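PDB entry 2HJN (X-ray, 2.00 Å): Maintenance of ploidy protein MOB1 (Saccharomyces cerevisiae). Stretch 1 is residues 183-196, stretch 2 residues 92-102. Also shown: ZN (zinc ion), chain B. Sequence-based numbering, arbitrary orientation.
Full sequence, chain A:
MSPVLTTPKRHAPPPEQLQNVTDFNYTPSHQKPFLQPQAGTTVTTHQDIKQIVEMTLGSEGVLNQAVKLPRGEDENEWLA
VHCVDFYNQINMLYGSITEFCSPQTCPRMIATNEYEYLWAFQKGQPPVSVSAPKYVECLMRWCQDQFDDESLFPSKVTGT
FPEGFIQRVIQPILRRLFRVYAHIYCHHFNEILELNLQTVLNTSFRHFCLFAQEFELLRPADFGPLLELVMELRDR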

# COMPACT_ATOMS: atom_id res chain seq x y z
N HIS A 183 -3.45 4.03 -16.00
CA HIS A 183 -2.42 2.98 -16.19
C HIS A 183 -2.60 1.79 -15.22
O HIS A 183 -2.41 0.62 -15.60
CB HIS A 183 -0.99 3.57 -16.08
CG HIS A 183 0.07 2.57 -16.41
ND1 HIS A 183 0.23 2.02 -17.67
CD2 HIS A 183 0.93 1.90 -15.60
CE1 HIS A 183 1.16 1.09 -17.63
NE2 HIS A 183 1.60 0.99 -16.38
N ILE A 184 -2.92 2.09 -13.95
CA ILE A 184 -3.10 1.05 -12.92
C ILE A 184 -4.21 0.09 -13.31
O ILE A 184 -4.02 -1.12 -13.28
CB ILE A 184 -3.37 1.64 -11.45
CG1 ILE A 184 -2.15 2.33 -10.86
CG2 ILE A 184 -3.68 0.52 -10.41
CD1 ILE A 184 -2.48 3.26 -9.70
N TYR A 185 -5.38 0.64 -13.65
CA TYR A 185 -6.57 -0.17 -13.96
C TYR A 185 -6.38 -1.01 -15.21
O TYR A 185 -6.78 -2.18 -15.26
CB TYR A 185 -7.77 0.78 -14.19
CG TYR A 185 -8.60 1.04 -12.97
CD1 TYR A 185 -8.60 2.30 -12.36
CD2 TYR A 185 -9.36 0.01 -12.38
CE1 TYR A 185 -9.35 2.54 -11.21
CE2 TYR A 185 -10.11 0.23 -11.23
CZ TYR A 185 -10.10 1.51 -10.64
OH TYR A 185 -10.87 1.78 -9.51
N CYS A 186 -5.81 -0.40 -16.26
CA CYS A 186 -5.64 -1.07 -17.56
C CYS A 186 -4.42 -2.03 -17.64
O CYS A 186 -4.42 -2.98 -18.45
CB CYS A 186 -5.60 -0.08 -18.72
SG CYS A 186 -7.10 0.93 -18.86
N HIS A 187 -3.41 -1.81 -16.82
CA HIS A 187 -2.23 -2.66 -16.88
C HIS A 187 -1.76 -3.38 -15.62
O HIS A 187 -0.94 -4.32 -15.71
CB HIS A 187 -1.12 -1.90 -17.64
CG HIS A 187 -1.57 -1.50 -19.03
ND1 HIS A 187 -1.65 -2.41 -20.05
CD2 HIS A 187 -2.11 -0.35 -19.50
CE1 HIS A 187 -2.12 -1.81 -21.13
NE2 HIS A 187 -2.44 -0.57 -20.81
N HIS A 188 -2.28 -2.99 -14.45
CA HIS A 188 -1.86 -3.65 -13.19
C HIS A 188 -2.97 -4.15 -12.28
O HIS A 188 -2.71 -4.45 -11.11
CB HIS A 188 -0.87 -2.74 -12.43
CG HIS A 188 0.36 -2.43 -13.23
ND1 HIS A 188 1.33 -3.38 -13.48
CD2 HIS A 188 0.70 -1.34 -13.96
CE1 HIS A 188 2.26 -2.86 -14.27
NE2 HIS A 188 1.91 -1.62 -14.57
N PHE A 189 -4.20 -4.24 -12.77
CA PHE A 189 -5.31 -4.59 -11.84
C PHE A 189 -5.15 -5.97 -11.22
O PHE A 189 -5.57 -6.14 -10.08
CB PHE A 189 -6.68 -4.43 -12.47
CG PHE A 189 -7.86 -4.47 -11.49
CD1 PHE A 189 -8.29 -3.29 -10.82
CD2 PHE A 189 -8.61 -5.64 -11.27
CE1 PHE A 189 -9.38 -3.32 -9.91
CE2 PHE A 189 -9.68 -5.65 -10.35
CZ PHE A 189 -10.07 -4.51 -9.69
N ASN A 190 -4.63 -6.94 -11.97
CA ASN A 190 -4.40 -8.30 -11.42
C ASN A 190 -3.54 -8.34 -10.16
O ASN A 190 -3.72 -9.20 -9.30
CB ASN A 190 -3.81 -9.32 -12.45
CG ASN A 190 -2.72 -8.74 -13.39
OD1 ASN A 190 -2.43 -9.36 -14.43
ND2 ASN A 190 -2.13 -7.57 -13.05
N GLU A 191 -2.64 -7.37 -10.05
CA GLU A 191 -1.66 -7.33 -8.95
C GLU A 191 -2.31 -6.66 -7.76
O GLU A 191 -2.09 -7.04 -6.64
CB GLU A 191 -0.39 -6.63 -9.42
CG GLU A 191 0.50 -7.51 -10.37
CD GLU A 191 0.89 -6.81 -11.67
OE1 GLU A 191 0.54 -5.64 -11.87
OE2 GLU A 191 1.56 -7.43 -12.52
N ILE A 192 -3.16 -5.69 -8.03
CA ILE A 192 -3.92 -4.99 -7.02
C ILE A 192 -4.85 -6.03 -6.32
O ILE A 192 -4.95 -6.09 -5.09
CB ILE A 192 -4.71 -3.80 -7.70
CG1 ILE A 192 -3.78 -2.57 -8.00
CG2 ILE A 192 -6.04 -3.40 -6.90
CD1 ILE A 192 -3.10 -2.03 -6.71
N LEU A 193 -5.48 -6.85 -7.14
CA LEU A 193 -6.34 -7.98 -6.71
C LEU A 193 -5.60 -9.02 -5.87
O LEU A 193 -6.09 -9.45 -4.81
CB LEU A 193 -6.94 -8.64 -7.99
CG LEU A 193 -8.26 -9.40 -7.97
CD1 LEU A 193 -9.35 -8.57 -7.37
CD2 LEU A 193 -8.65 -9.82 -9.40
N GLU A 194 -4.44 -9.48 -6.34
CA GLU A 194 -3.51 -10.34 -5.53
C GLU A 194 -3.27 -9.83 -4.08
O GLU A 194 -3.14 -10.62 -3.13
CB GLU A 194 -2.18 -10.45 -6.27
CG GLU A 194 -1.14 -11.42 -5.71
CD GLU A 194 0.35 -11.01 -6.03
OE1 GLU A 194 1.18 -11.23 -5.11
OE2 GLU A 194 0.69 -10.49 -7.18
N LEU A 195 -3.21 -8.50 -3.92
CA LEU A 195 -2.93 -7.86 -2.63
C LEU A 195 -4.22 -7.43 -1.90
O LEU A 195 -4.17 -6.79 -0.84
CB LEU A 195 -2.00 -6.67 -2.86
CG LEU A 195 -0.58 -6.95 -3.38
CD1 LEU A 195 0.12 -5.65 -3.79
CD2 LEU A 195 0.23 -7.74 -2.31
N ASN A 196 -5.36 -7.76 -2.49
CA ASN A 196 -6.67 -7.49 -1.89
C ASN A 196 -6.91 -5.97 -1.76
O ASN A 196 -7.50 -5.51 -0.81
CB ASN A 196 -6.87 -8.23 -0.54
CG ASN A 196 -6.52 -9.73 -0.63
OD1 ASN A 196 -7.01 -10.45 -1.51
ND2 ASN A 196 -5.64 -10.19 0.28
ZN ZN B . 3.08 -0.45 -15.81
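Stretch 2 92-102: MLYGSITEFCS

Stretch 2 enters as the last turns of a helix that begins earlier in the chain, continues through a short 3-10 segment at residues 98-100, and leaves in an extended conformation at Cys 101 and Ser 102. Stretch 1 is helical on both sides of a break at His 188, which ends the helix 183-187 and occupies the N-cap position of the helix 189-194. Because of this break, helix 92-97 meets two differently oriented partners. It runs at 38° to helix 183-187, with the same general N-to-C sense and a closest axial approach of 11.6 Å, but crosses helix 189-194 at 90°, with the axes 10.2 Å apart. The closest CA atoms across the stretches are those of Glu 191 and Ile 97, 6.6 Å apart; nearer the start of stretch 1, Ile 184 CA lies 7.6 Å from Tyr 94 CA. The far end of stretch 1 closes in a Schellman motif, with Asn 196 at positive phi.

No direct hydrogen bond joins the stretches; zinc and apolar packing hold them together. The metal is bound by His 183 NE2 and His 188 NE2, each 2.1 Å from ZN, and by Cys 101 SG, 2.4 Å from ZN, with a fourth ligand elsewhere in the structure. The His 188 ring is further fixed by a hydrogen bond from its ND1 to Glu 191 OE1 (2.9 Å), so one imidazole serves both the metal and the following helix. Next to the site, Tyr 94 OH lies 3.1 Å from His 183 CD2, yet this buried hydroxyl has no hydrogen-bonding partner in the model.

Away from the zinc, Ile 97 points toward stretch 1 and packs among several side chains: its CG2 lies 3.7 Å from Glu 191 CB, 3.8 Å from Ile 192 CD1 and 4.2 Å from Leu 195 CD1, while its CD1 is 4.1 Å from His 188 CG. Ile 192 CD1 also reaches Ser 96 OG at 3.6 Å; that hydroxyl donates to Leu 93 O (2.8 Å) within its own stretch. Ile 184 extends the apolar contact, its CG1 3.8 Å from Tyr 94 CD1.

Phe 100 has the largest area covered in stretch 2. Glu 191 CG sits over one face of its ring in a CH-pi contact, 3.9 Å from the ring centroid, placing the aliphatic part of the glutamate against the aromatic surface. A water donates to Phe 100 O (2.7 Å) and, weakly, to Glu 191 OE2 (3.4 Å), bridging the two residues.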

# COMPACT_ATOMS: atom_id res chain seq x y z
N MSE A 92 0.38 5.79 -2.54
CA MSE A 92 0.25 4.53 -1.79
C MSE A 92 -0.13 3.37 -2.72
O MSE A 92 0.45 2.27 -2.64
CB MSE A 92 -0.73 4.67 -0.60
CG MSE A 92 -1.03 3.32 0.15
SE MSE A 92 -2.40 2.24 -0.77
CE MSE A 92 -3.85 3.49 -0.39
N LEU A 93 -1.05 3.63 -3.65
CA LEU A 93 -1.49 2.60 -4.61
C LEU A 93 -0.41 2.22 -5.64
O LEU A 93 -0.18 1.04 -5.89
CB LEU A 93 -2.80 3.02 -5.27
CG LEU A 93 -4.07 3.01 -4.37
CD1 LEU A 93 -5.13 3.88 -5.03
CD2 LEU A 93 -4.64 1.59 -4.10
N TYR A 94 0.31 3.19 -6.20
CA TYR A 94 1.45 2.84 -7.12
C TYR A 94 2.56 2.15 -6.40
O TYR A 94 3.17 1.19 -6.89
CB TYR A 94 1.95 4.06 -7.93
CG TYR A 94 2.22 3.73 -9.37
CD1 TYR A 94 1.27 4.00 -10.35
CD2 TYR A 94 3.40 3.11 -9.77
CE1 TYR A 94 1.49 3.67 -11.68
CE2 TYR A 94 3.65 2.78 -11.14
CZ TYR A 94 2.69 3.07 -12.07
OH TYR A 94 2.90 2.78 -13.39
N GLY A 95 2.79 2.58 -5.19
CA GLY A 95 3.81 1.99 -4.35
C GLY A 95 3.56 0.54 -4.07
O GLY A 95 4.50 -0.21 -3.90
N SER A 96 2.30 0.13 -3.95
CA SER A 96 1.98 -1.27 -3.67
C SER A 96 2.36 -2.22 -4.82
O SER A 96 2.70 -3.41 -4.61
CB SER A 96 0.49 -1.43 -3.29
OG SER A 96 -0.34 -1.40 -4.43
N ILE A 97 2.33 -1.71 -6.05
CA ILE A 97 2.59 -2.56 -7.22
C ILE A 97 3.85 -2.19 -8.00
O ILE A 97 4.08 -2.72 -9.10
CB ILE A 97 1.33 -2.68 -8.14
CG1 ILE A 97 0.73 -1.31 -8.49
CG2 ILE A 97 0.29 -3.52 -7.45
CD1 ILE A 97 1.32 -0.63 -9.70
N THR A 98 4.65 -1.28 -7.44
CA THR A 98 5.75 -0.65 -8.20
C THR A 98 6.78 -1.64 -8.80
O THR A 98 7.37 -1.39 -9.90
CB THR A 98 6.51 0.39 -7.34
OG1 THR A 98 7.46 1.05 -8.17
CG2 THR A 98 7.28 -0.28 -6.15
N GLU A 99 7.01 -2.75 -8.10
CA GLU A 99 7.94 -3.77 -8.61
C GLU A 99 7.42 -4.49 -9.85
O GLU A 99 8.19 -5.18 -10.49
CB GLU A 99 8.35 -4.80 -7.55
CG GLU A 99 9.19 -4.28 -6.40
CD GLU A 99 9.56 -5.41 -5.40
OE1 GLU A 99 10.28 -6.35 -5.77
OE2 GLU A 99 9.10 -5.37 -4.26
N PHE A 100 6.13 -4.36 -10.18
CA PHE A 100 5.51 -4.99 -11.38
C PHE A 100 5.44 -4.06 -12.60
O PHE A 100 4.99 -4.46 -13.66
CB PHE A 100 4.10 -5.48 -11.03
CG PHE A 100 4.04 -6.36 -9.79
CD1 PHE A 100 3.38 -5.92 -8.64
CD2 PHE A 100 4.69 -7.58 -9.76
CE1 PHE A 100 3.34 -6.71 -7.48
CE2 PHE A 100 4.65 -8.38 -8.60
CZ PHE A 100 3.97 -7.94 -7.46
N CYS A 101 5.89 -2.82 -12.43
CA CYS A 101 5.91 -1.82 -13.51
C CYS A 101 7.34 -1.30 -13.72
O CYS A 101 7.84 -0.44 -13.01
CB CYS A 101 4.93 -0.69 -13.20
SG CYS A 101 4.78 0.55 -14.49
N SER A 102 8.01 -1.88 -14.71
CA SER A 102 9.38 -1.52 -15.10
C SER A 102 9.44 -1.07 -16.58
O SER A 102 8.48 -1.22 -17.31
CB SER A 102 10.34 -2.72 -14.92
OG SER A 102 10.11 -3.69 -15.93
O HOH W 1 3.41 -6.06 -15.08